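Putative sporulation-specific glycosylase YdhD (Bacillus subtilis subsp. subtilis str. 168, PDB 3CZ8) probably hydrolyses glycosidic bonds and may bind chitin, through a family 18 glycosyl hydrolase domain, in a protein linked to sporulation. Local coordinates at residues 205-208 with 209-213; 198-201 with 202-205; 85-88 with 89-93; 257-261 with 262-266. The protein carries 1 engineered substitution. All blocks are in the same frame, centred on the assembly; numbering follows the deposited sequence.

Contact 1 of 4, residues 205-208 with 209-213; sequences IEFT and IAQVP
I209 folds back against the last turn of helix 198-208. Its N donates to I205 O at 2.8 Å, a nearly straight bond. The CG1 branch of I209 stands between its own backbone N and carbonyl carbon (chi1 64°), which brings CG1 to 3.3 Å from I205 O. The other branch, CG2, meets I205 CG2 at 3.9 Å. The end of I209 runs alongside E206, whose OE2 makes a weak hydrogen bond to Y298 OH. T208 holds the next turn. Its carbonyl oxygen takes two hydrogen bonds, from Q211 N at 2.9 Å and from V212 N at 2.8 Å. The first donor sits above the carbonyl plane and the second lies nearly on the C=O axis, so one oxygen ties down two successive amides as the chain leaves the helix. The T208 methyl is anti to the backbone N. From there CG2 packs alongside V212 CG2 at 3.9 Å, while OG1 bonds back to T204 O. On another side of the turn the side-chain amide of Q211 lies over one face of the F207 ring. The two planes stand 78° apart, so the groups do not stack. The contact is the exit of helix 198-208 into the loop before strand 217-220, in the TIM-barrel part of this family 18 domain. I205, T208 and I209 face that strand through I217 and I219. T208 and V212 also touch strand 177-181, and Y168 of helix 168-174 meets T208 and Q211.

Contact 2 of 4, residues 198-201 with 202-205; sequences ITEI and RRTI
This is a contact between successive turns of one helix, 198-208, where R202, R203, T204 and I205 bond back to residues 198-201. The helix is the crossover of a beta-alpha-beta unit of the barrel. E200 O is gripped twice by T204: OG1 donates at 2.7 Å and N at 2.9 Å, from opposite faces of the carbonyl plane. A valine here would probably leave E200 O with the backbone bond alone, its second donor lost. R203 stays extended from CG to NE and runs back along the surface. Its NH1 makes a weak bond to T199 O at 3.1 Å, at the edge of the guanidinium. E200 OE2 is 3.8 Å from the same R203 NH1, a long salt bridge. That oxygen lies well out of the guanidinium plane, so any attraction is probably one of charge alone, with no N-H pointed at it. On the buried side, I201 CG2 touches I205 CD1 at 3.9 Å. R202 bends at chi2 and chi3, lies beside I198 and sends NH1 to a salt bridge with E297. I198, I201 and R202 pack on helix 285-297, while W185 lies against E200 and T204.

Contact 3 of 4, residues 85-88 with 89-93; sequences IVHQ and VLNNP
The imidazole of H87 carries the amide nitrogen of N91 on one face. N91 ND2 lies 3.4 Å above the ring plane, over its centre, and amide and ring are tilted by 31°. The same nitrogen donates to H87 O at 2.7 Å, a nearly straight bond that stays close to the amide plane. A further bond joins N91 ND2 to D126 OD1, while H87 ND1 makes a weak one to D126 OD2. The amide is therefore fixed in rotation by two acceptors, with the ring beneath it. The ring reaches this place because CG is anti to the backbone N (chi1 -177°), which swings it toward the following turn. H87 O also takes a weak bond from N91 N, at 3.2 Å. One turn of the helix is regular here: L90 N donates to V86 O at 2.9 Å. The side chains of these two lie side by side, with V86 CG2 4.1 Å from L90 CD1. N92 then serves as N-cap of the next helix, with a weak bond from T94 N to its OD1. The contact closes helix 83-90 and turns the chain into helix 93-110, which V89 touches through R96 and L99. L90 packs on F130 and F133 of helix 127-143. V86 faces N75 of strand 68-77, and its side chain is about 8 Å from that of E120, the predicted proton donor.

Contact 4 of 4, residues 257-261 with 262-266; sequences IQYSA and EYQSP
A beta hairpin turns here, from strand 258-260 at the edge of a five-stranded antiparallel sheet into strand 265-271, with Y259 facing P266 in a non-hydrogen-bonded pair. The sheet lies between barrel strand 217-220 and helix 285-297 in the chain, consistent with the small insertion domain seen in many family 18 chitinases. S260 N donates to S265 O at 3.1 Å. P266 CA makes a CA-H...O contact with Q258 O at 3.4 Å. The turn is held largely by side chains, with a weak backbone bond from Q264 N to S260 O. S260 OG, anti to its own backbone N (chi1 177°), accepts from Y263 N at 3.2 Å. Q264 has a left-handed backbone, and its side chain doubles back at chi2. Its amide then serves two partners. NE2 donates to A261 O at 2.9 Å, in the plane of the amide. OE1 accepts from Y259 OH, also at 2.9 Å, with the hydroxyl above the amide plane. OE1 lies at the edge of the Y259 ring, whose plane is turned 75° from the amide, and S265 N lies over one face. An alanine in place of Q264 would probably leave A261 O without its side-chain donor and take from the Y259 hydroxyl its acceptor OE1, leaving the weak bond to S287. The Y259 ring also takes part in a cation-pi contact with R286. With OE1 and NE2 both engaged, the glutamine amide is probably fixed in rotation, and it ties Y259 to the turn on a rather exposed hairpin.

In the fold
Contacts 1 and 2 share helix 198-208 and I205. Contact 2 is the body of the helix, contact 1 its exit. Both are partly buried, with I198, I201, I205, T204 and T208 buried and arginines and glutamates towards the surface. Contact 3 is also partly buried but ends a different helix, about 28 Å from contact 1 between centres. Like contact 1, it sets a side-chain amide over a ring four residues back, here a histidine. Contact 4 is a surface hairpin held largely by polar side chains, about 43 Å from contact 3 between centres and across the chain's centre from it. It does touch contact 2: I198 N probably bonds to Y263 O at 2.9 Å, so the hairpin meets the start of the barrel helix.

Contact 1 of 4, residues 205-208 with 209-213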
loop_
_atom_site.group_PDB
_atom_site.type_symbol
_atom_site.label_atom_id
_atom_site.label_comp_id
_atom_site.label_asym_id
_atom_site.label_seq_id
_atom_site.Cartn_x
_atom_site.Cartn_y
_atom_site.Cartn_z
ATOM N N ILE A 205 -22.723 -2.008 -14.640
ATOM C CA ILE A 205 -23.376 -0.698 -14.640
ATOM C C ILE A 205 -24.812 -0.801 -15.184
ATOM O O ILE A 205 -25.753 -0.323 -14.545
ATOM C CB ILE A 205 -22.544 0.355 -15.424
ATOM C CG1 ILE A 205 -21.281 0.736 -14.638
ATOM C CG2 ILE A 205 -23.354 1.624 -15.683
ATOM C CD1 ILE A 205 -20.247 1.493 -15.462
ATOM N N GLU A 206 -24.961 -1.481 -16.325
ATOM C CA GLU A 206 -26.243 -1.643 -17.019
ATOM C C GLU A 206 -27.286 -2.334 -16.142
ATOM O O GLU A 206 -28.458 -1.953 -16.146
ATOM C CB GLU A 206 -26.041 -2.438 -18.315
ATOM C CG GLU A 206 -26.816 -1.906 -19.520
ATOM C CD GLU A 206 -25.998 -0.941 -20.360
ATOM O OE1 GLU A 206 -24.938 -1.347 -20.884
ATOM O OE2 GLU A 206 -26.420 0.222 -20.510
ATOM N N PHE A 207 -26.837 -3.335 -15.387
ATOM C CA PHE A 207 -27.661 -4.039 -14.410
ATOM C C PHE A 207 -28.016 -3.150 -13.210
ATOM O O PHE A 207 -29.121 -3.244 -12.671
ATOM C CB PHE A 207 -26.929 -5.309 -13.958
ATOM C CG PHE A 207 -27.623 -6.074 -12.862
ATOM C CD1 PHE A 207 -28.709 -6.899 -13.148
ATOM C CD2 PHE A 207 -27.162 -6.005 -11.546
ATOM C CE1 PHE A 207 -29.344 -7.619 -12.140
ATOM C CE2 PHE A 207 -27.787 -6.723 -10.535
ATOM C CZ PHE A 207 -28.880 -7.536 -10.833
ATOM N N THR A 208 -27.083 -2.286 -12.809
ATOM C CA THR A 208 -27.265 -1.423 -11.639
ATOM C C THR A 208 -28.142 -0.183 -11.892
ATOM O O THR A 208 -28.963 0.183 -11.052
ATOM C CB THR A 208 -25.904 -0.981 -11.044
ATOM O OG1 THR A 208 -25.007 -2.095 -11.022
ATOM C CG2 THR A 208 -26.081 -0.485 -9.626
ATOM N N ILE A 209 -27.972 0.457 -13.047
ATOM C CA ILE A 209 -28.726 1.674 -13.384
ATOM C C ILE A 209 -30.210 1.408 -13.693
ATOM O O ILE A 209 -31.004 2.342 -13.825
ATOM C CB ILE A 209 -28.078 2.457 -14.556
ATOM C CG1 ILE A 209 -28.112 1.621 -15.840
ATOM C CG2 ILE A 209 -26.667 2.922 -14.171
ATOM C CD1 ILE A 209 -27.462 2.259 -17.032
ATOM N N ALA A 210 -30.564 0.131 -13.810
ATOM C CA ALA A 210 -31.949 -0.301 -13.959
ATOM C C ALA A 210 -32.591 -0.519 -12.595
ATOM O O ALA A 210 -33.779 -0.821 -12.509
ATOM C CB ALA A 210 -32.012 -1.584 -14.779
ATOM N N GLN A 211 -31.802 -0.358 -11.533
ATOM C CA GLN A 211 -32.240 -0.687 -10.183
ATOM C C GLN A 211 -31.965 0.393 -9.140
ATOM O O GLN A 211 -32.655 0.458 -8.125
ATOM C CB GLN A 211 -31.609 -2.011 -9.738
ATOM C CG GLN A 211 -32.359 -3.242 -10.218
ATOM C CD GLN A 211 -31.611 -4.523 -9.931
ATOM O OE1 GLN A 211 -30.496 -4.723 -10.412
ATOM N NE2 GLN A 211 -32.220 -5.403 -9.144
ATOM N N VAL A 212 -30.955 1.230 -9.385
ATOM C CA VAL A 212 -30.501 2.240 -8.413
ATOM C C VAL A 212 -30.347 3.591 -9.132
ATOM O O VAL A 212 -29.892 3.607 -10.270
ATOM C CB VAL A 212 -29.119 1.841 -7.779
ATOM C CG1 VAL A 212 -28.797 2.696 -6.569
ATOM C CG2 VAL A 212 -29.085 0.363 -7.371
ATOM N N PRO A 213 -30.740 4.717 -8.484
ATOM C CA PRO A 213 -30.397 6.040 -9.022
ATOM C C PRO A 213 -28.897 6.197 -9.246
ATOM O O PRO A 213 -28.097 5.821 -8.382
ATOM C CB PRO A 213 -30.883 7.006 -7.935
ATOM C CG PRO A 213 -31.957 6.280 -7.247
ATOM C CD PRO A 213 -31.562 4.830 -7.263
#

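Contact 2 of 4, residues 198-201 with 202-205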
loop_
_atom_site.group_PDB
_atom_site.type_symbol
_atom_site.label_atom_id
_atom_site.label_comp_id
_atom_site.label_asym_id
_atom_site.label_seq_id
_atom_site.Cartn_x
_atom_site.Cartn_y
_atom_site.Cartn_z
ATOM N N ILE A 198 -13.429 -4.117 -19.015
ATOM C CA ILE A 198 -14.368 -3.014 -19.248
ATOM C C ILE A 198 -15.727 -3.516 -19.766
ATOM O O ILE A 198 -16.757 -2.861 -19.578
ATOM C CB ILE A 198 -13.739 -1.926 -20.173
ATOM C CG1 ILE A 198 -14.287 -0.526 -19.843
ATOM C CG2 ILE A 198 -13.854 -2.311 -21.659
ATOM C CD1 ILE A 198 -15.334 -0.005 -20.810
ATOM N N THR A 199 -15.704 -4.699 -20.377
ATOM C CA THR A 199 -16.890 -5.390 -20.857
ATOM C C THR A 199 -17.797 -5.805 -19.694
ATOM O O THR A 199 -19.013 -5.634 -19.757
ATOM C CB THR A 199 -16.506 -6.626 -21.717
ATOM O OG1 THR A 199 -15.550 -7.431 -21.014
ATOM C CG2 THR A 199 -15.898 -6.190 -23.045
ATOM N N GLU A 200 -17.200 -6.320 -18.625
ATOM C CA GLU A 200 -17.973 -6.735 -17.460
ATOM C C GLU A 200 -18.403 -5.559 -16.571
ATOM O O GLU A 200 -19.416 -5.642 -15.875
ATOM C CB GLU A 200 -17.217 -7.797 -16.657
ATOM C CG GLU A 200 -16.979 -9.114 -17.391
ATOM C CD GLU A 200 -18.261 -9.787 -17.880
ATOM O OE1 GLU A 200 -19.222 -9.925 -17.088
ATOM O OE2 GLU A 200 -18.295 -10.186 -19.063
ATOM N N ILE A 201 -17.627 -4.475 -16.602
ATOM C CA ILE A 201 -17.963 -3.230 -15.905
ATOM C C ILE A 201 -19.203 -2.603 -16.545
ATOM O O ILE A 201 -20.116 -2.160 -15.839
ATOM C CB ILE A 201 -16.756 -2.237 -15.904
ATOM C CG1 ILE A 201 -15.636 -2.760 -14.999
ATOM C CG2 ILE A 201 -17.161 -0.826 -15.452
ATOM C CD1 ILE A 201 -14.320 -2.067 -15.227
ATOM N N ARG A 202 -19.219 -2.594 -17.879
ATOM C CA ARG A 202 -20.365 -2.167 -18.692
ATOM C C ARG A 202 -21.640 -2.897 -18.277
ATOM O O ARG A 202 -22.647 -2.260 -17.969
ATOM C CB ARG A 202 -20.075 -2.433 -20.174
ATOM C CG ARG A 202 -21.229 -2.145 -21.138
ATOM C CD ARG A 202 -21.101 -0.771 -21.765
ATOM N NE ARG A 202 -19.841 -0.626 -22.489
ATOM C CZ ARG A 202 -19.310 0.537 -22.856
ATOM N NH1 ARG A 202 -19.927 1.681 -22.570
ATOM N NH2 ARG A 202 -18.151 0.553 -23.507
ATOM N N ARG A 203 -21.569 -4.229 -18.263
ATOM C CA ARG A 203 -22.678 -5.091 -17.853
ATOM C C ARG A 203 -23.125 -4.847 -16.412
ATOM O O ARG A 203 -24.323 -4.838 -16.136
ATOM C CB ARG A 203 -22.310 -6.563 -18.035
ATOM C CG ARG A 203 -22.417 -7.075 -19.455
ATOM C CD ARG A 203 -21.737 -8.430 -19.587
ATOM N NE ARG A 203 -21.800 -8.949 -20.952
ATOM C CZ ARG A 203 -20.913 -8.680 -21.911
ATOM N NH1 ARG A 203 -19.875 -7.885 -21.675
ATOM N NH2 ARG A 203 -21.069 -9.209 -23.117
ATOM N N THR A 204 -22.156 -4.654 -15.512
ATOM C CA THR A 204 -22.423 -4.359 -14.097
ATOM C C THR A 204 -23.195 -3.051 -13.953
ATOM O O THR A 204 -24.208 -3.005 -13.251
ATOM C CB THR A 204 -21.112 -4.296 -13.268
ATOM O OG1 THR A 204 -20.425 -5.548 -13.373
ATOM C CG2 THR A 204 -21.395 -4.007 -11.795
ATOM N N ILE A 205 -22.723 -2.008 -14.640
ATOM C CA ILE A 205 -23.376 -0.698 -14.640
ATOM C C ILE A 205 -24.812 -0.801 -15.184
ATOM O O ILE A 205 -25.753 -0.323 -14.545
ATOM C CB ILE A 205 -22.544 0.355 -15.424
ATOM C CG1 ILE A 205 -21.281 0.736 -14.638
ATOM C CG2 ILE A 205 -23.354 1.624 -15.683
ATOM C CD1 ILE A 205 -20.247 1.493 -15.462
#

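Contact 3 of 4, residues 85-88 with 89-93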
loop_
_atom_site.group_PDB
_atom_site.type_symbol
_atom_site.label_atom_id
_atom_site.label_comp_id
_atom_site.label_asym_id
_atom_site.label_seq_id
_atom_site.Cartn_x
_atom_site.Cartn_y
_atom_site.Cartn_z
ATOM N N ILE A 85 -20.838 -15.567 11.166
ATOM C CA ILE A 85 -21.010 -14.469 12.131
ATOM C C ILE A 85 -22.092 -13.470 11.698
ATOM O O ILE A 85 -22.947 -13.089 12.505
ATOM C CB ILE A 85 -19.662 -13.751 12.457
ATOM C CG1 ILE A 85 -18.813 -14.627 13.386
ATOM C CG2 ILE A 85 -19.891 -12.376 13.091
ATOM C CD1 ILE A 85 -17.624 -13.927 14.013
ATOM N N VAL A 86 -22.063 -13.083 10.421
ATOM C CA VAL A 86 -23.083 -12.198 9.848
ATOM C C VAL A 86 -24.468 -12.876 9.791
ATOM O O VAL A 86 -25.484 -12.215 10.009
ATOM C CB VAL A 86 -22.636 -11.582 8.470
ATOM C CG1 VAL A 86 -22.522 -12.639 7.376
ATOM C CG2 VAL A 86 -23.562 -10.448 8.037
ATOM N N HIS A 87 -24.489 -14.190 9.554
ATOM C CA HIS A 87 -25.727 -14.987 9.548
ATOM C C HIS A 87 -26.411 -15.008 10.921
ATOM O O HIS A 87 -27.631 -14.889 11.011
ATOM C CB HIS A 87 -25.442 -16.415 9.068
ATOM C CG HIS A 87 -26.660 -17.280 8.961
ATOM N ND1 HIS A 87 -27.395 -17.386 7.800
ATOM C CD2 HIS A 87 -27.260 -18.097 9.860
ATOM C CE1 HIS A 87 -28.404 -18.216 7.993
ATOM N NE2 HIS A 87 -28.346 -18.660 9.236
ATOM N N GLN A 88 -25.614 -15.148 11.978
ATOM C CA GLN A 88 -26.115 -15.168 13.352
ATOM C C GLN A 88 -26.691 -13.815 13.766
ATOM O O GLN A 88 -27.609 -13.750 14.584
ATOM C CB GLN A 88 -25.006 -15.581 14.325
ATOM C CG GLN A 88 -24.662 -17.070 14.304
ATOM C CD GLN A 88 -23.474 -17.409 15.189
ATOM O OE1 GLN A 88 -22.354 -16.954 14.951
ATOM N NE2 GLN A 88 -23.711 -18.220 16.212
ATOM N N VAL A 89 -26.141 -12.747 13.192
ATOM C CA VAL A 89 -26.618 -11.387 13.430
ATOM C C VAL A 89 -27.930 -11.133 12.679
ATOM O O VAL A 89 -28.912 -10.676 13.274
ATOM C CB VAL A 89 -25.546 -10.339 13.035
ATOM C CG1 VAL A 89 -26.128 -8.934 13.031
ATOM C CG2 VAL A 89 -24.361 -10.409 13.982
ATOM N N LEU A 90 -27.945 -11.457 11.386
ATOM C CA LEU A 90 -29.096 -11.200 10.519
ATOM C C LEU A 90 -30.351 -12.014 10.867
ATOM O O LEU A 90 -31.458 -11.645 10.470
ATOM C CB LEU A 90 -28.719 -11.406 9.043
ATOM C CG LEU A 90 -27.745 -10.401 8.405
ATOM C CD1 LEU A 90 -27.492 -10.738 6.944
ATOM C CD2 LEU A 90 -28.225 -8.958 8.544
ATOM N N ASN A 91 -30.174 -13.102 11.616
ATOM C CA ASN A 91 -31.283 -13.984 11.984
ATOM C C ASN A 91 -31.744 -13.843 13.442
ATOM O O ASN A 91 -32.772 -14.401 13.832
ATOM C CB ASN A 91 -30.949 -15.437 11.644
ATOM C CG ASN A 91 -30.932 -15.694 10.152
ATOM O OD1 ASN A 91 -31.921 -16.153 9.580
ATOM N ND2 ASN A 91 -29.811 -15.390 9.507
ATOM N N ASN A 92 -30.980 -13.102 14.238
ATOM C CA ASN A 92 -31.395 -12.740 15.587
ATOM C C ASN A 92 -31.778 -11.257 15.617
ATOM O O ASN A 92 -30.898 -10.397 15.547
ATOM C CB ASN A 92 -30.284 -13.057 16.600
ATOM C CG ASN A 92 -30.675 -12.732 18.042
ATOM O OD1 ASN A 92 -31.855 -12.642 18.386
ATOM N ND2 ASN A 92 -29.670 -12.572 18.898
ATOM N N PRO A 93 -33.096 -10.958 15.705
ATOM C CA PRO A 93 -33.619 -9.584 15.718
ATOM C C PRO A 93 -33.055 -8.718 16.840
ATOM O O PRO A 93 -32.869 -7.520 16.648
ATOM C CB PRO A 93 -35.129 -9.783 15.890
ATOM C CG PRO A 93 -35.384 -11.137 15.318
ATOM C CD PRO A 93 -34.193 -11.941 15.759
#

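Contact 4 of 4, residues 257-261 with 262-266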
loop_
_atom_site.group_PDB
_atom_site.type_symbol
_atom_site.label_atom_id
_atom_site.label_comp_id
_atom_site.label_asym_id
_atom_site.label_seq_id
_atom_site.Cartn_x
_atom_site.Cartn_y
_atom_site.Cartn_z
ATOM N N ILE A 257 4.825 -4.398 -22.175
ATOM C CA ILE A 257 3.474 -4.268 -21.634
ATOM C C ILE A 257 2.475 -4.068 -22.766
ATOM O O ILE A 257 2.427 -3.001 -23.396
ATOM C CB ILE A 257 3.367 -3.124 -20.595
ATOM C CG1 ILE A 257 4.333 -3.366 -19.428
ATOM C CG2 ILE A 257 1.929 -2.998 -20.074
ATOM C CD1 ILE A 257 4.578 -2.144 -18.547
ATOM N N GLN A 258 1.696 -5.114 -23.030
ATOM C CA GLN A 258 0.654 -5.057 -24.055
ATOM C C GLN A 258 -0.723 -4.732 -23.473
ATOM O O GLN A 258 -0.911 -4.737 -22.256
ATOM C CB GLN A 258 0.632 -6.328 -24.917
ATOM C CG GLN A 258 1.052 -7.602 -24.213
ATOM C CD GLN A 258 1.348 -8.739 -25.173
ATOM O OE1 GLN A 258 1.884 -9.772 -24.773
ATOM N NE2 GLN A 258 0.995 -8.559 -26.442
ATOM N N TYR A 259 -1.672 -4.442 -24.357
ATOM C CA TYR A 259 -2.972 -3.922 -23.964
ATOM C C TYR A 259 -4.084 -4.625 -24.736
ATOM O O TYR A 259 -4.107 -4.598 -25.971
ATOM C CB TYR A 259 -3.013 -2.413 -24.227
ATOM C CG TYR A 259 -4.151 -1.675 -23.561
ATOM C CD1 TYR A 259 -4.079 -1.315 -22.216
ATOM C CD2 TYR A 259 -5.290 -1.316 -24.280
ATOM C CE1 TYR A 259 -5.118 -0.626 -21.598
ATOM C CE2 TYR A 259 -6.335 -0.628 -23.674
ATOM C CZ TYR A 259 -6.242 -0.286 -22.332
ATOM O OH TYR A 259 -7.269 0.395 -21.726
ATOM N N SER A 260 -4.993 -5.265 -24.003
ATOM C CA SER A 260 -6.153 -5.909 -24.611
ATOM C C SER A 260 -7.148 -4.856 -25.079
ATOM O O SER A 260 -7.533 -3.976 -24.312
ATOM C CB SER A 260 -6.821 -6.870 -23.630
ATOM O OG SER A 260 -7.978 -7.449 -24.203
ATOM N N ALA A 261 -7.535 -4.939 -26.349
ATOM C CA ALA A 261 -8.483 -3.995 -26.933
ATOM C C ALA A 261 -9.897 -4.278 -26.436
ATOM O O ALA A 261 -10.644 -3.350 -26.110
ATOM C CB ALA A 261 -8.424 -4.056 -28.455
ATOM N N GLU A 262 -10.240 -5.566 -26.376
ATOM C CA GLU A 262 -11.538 -6.040 -25.904
ATOM C C GLU A 262 -11.761 -5.687 -24.433
ATOM O O GLU A 262 -12.796 -5.126 -24.066
ATOM C CB GLU A 262 -11.641 -7.558 -26.104
ATOM C CG GLU A 262 -12.992 -8.176 -25.739
ATOM C CD GLU A 262 -12.953 -9.699 -25.660
ATOM O OE1 GLU A 262 -13.820 -10.281 -24.972
ATOM O OE2 GLU A 262 -12.062 -10.318 -26.280
ATOM N N TYR A 263 -10.766 -5.994 -23.606
ATOM C CA TYR A 263 -10.892 -5.872 -22.161
ATOM C C TYR A 263 -10.525 -4.494 -21.615
ATOM O O TYR A 263 -10.945 -4.143 -20.507
ATOM C CB TYR A 263 -10.062 -6.955 -21.464
ATOM C CG TYR A 263 -10.463 -8.382 -21.795
ATOM C CD1 TYR A 263 -9.498 -9.341 -22.101
ATOM C CD2 TYR A 263 -11.804 -8.775 -21.791
ATOM C CE1 TYR A 263 -9.851 -10.652 -22.392
ATOM C CE2 TYR A 263 -12.168 -10.083 -22.086
ATOM C CZ TYR A 263 -11.187 -11.016 -22.386
ATOM O OH TYR A 263 -11.539 -12.313 -22.681
ATOM N N GLN A 264 -9.765 -3.722 -22.398
ATOM C CA GLN A 264 -9.152 -2.453 -21.954
ATOM C C GLN A 264 -8.361 -2.645 -20.650
ATOM O O GLN A 264 -8.562 -1.928 -19.662
ATOM C CB GLN A 264 -10.182 -1.315 -21.847
ATOM C CG GLN A 264 -10.818 -0.904 -23.171
ATOM C CD GLN A 264 -9.858 -0.197 -24.103
ATOM O OE1 GLN A 264 -9.251 0.812 -23.740
ATOM N NE2 GLN A 264 -9.725 -0.717 -25.322
ATOM N N SER A 265 -7.487 -3.649 -20.667
ATOM C CA SER A 265 -6.705 -4.054 -19.507
ATOM C C SER A 265 -5.278 -4.369 -19.949
ATOM O O SER A 265 -5.085 -5.067 -20.954
ATOM C CB SER A 265 -7.330 -5.288 -18.850
ATOM O OG SER A 265 -8.675 -5.046 -18.480
ATOM N N PRO A 266 -4.271 -3.841 -19.222
ATOM C CA PRO A 266 -2.891 -4.185 -19.557
ATOM C C PRO A 266 -2.503 -5.575 -19.072
ATOM O O PRO A 266 -3.012 -6.049 -18.050
ATOM C CB PRO A 266 -2.074 -3.114 -18.834
ATOM C CG PRO A 266 -2.905 -2.722 -17.675
ATOM C CD PRO A 266 -4.340 -2.898 -18.090
#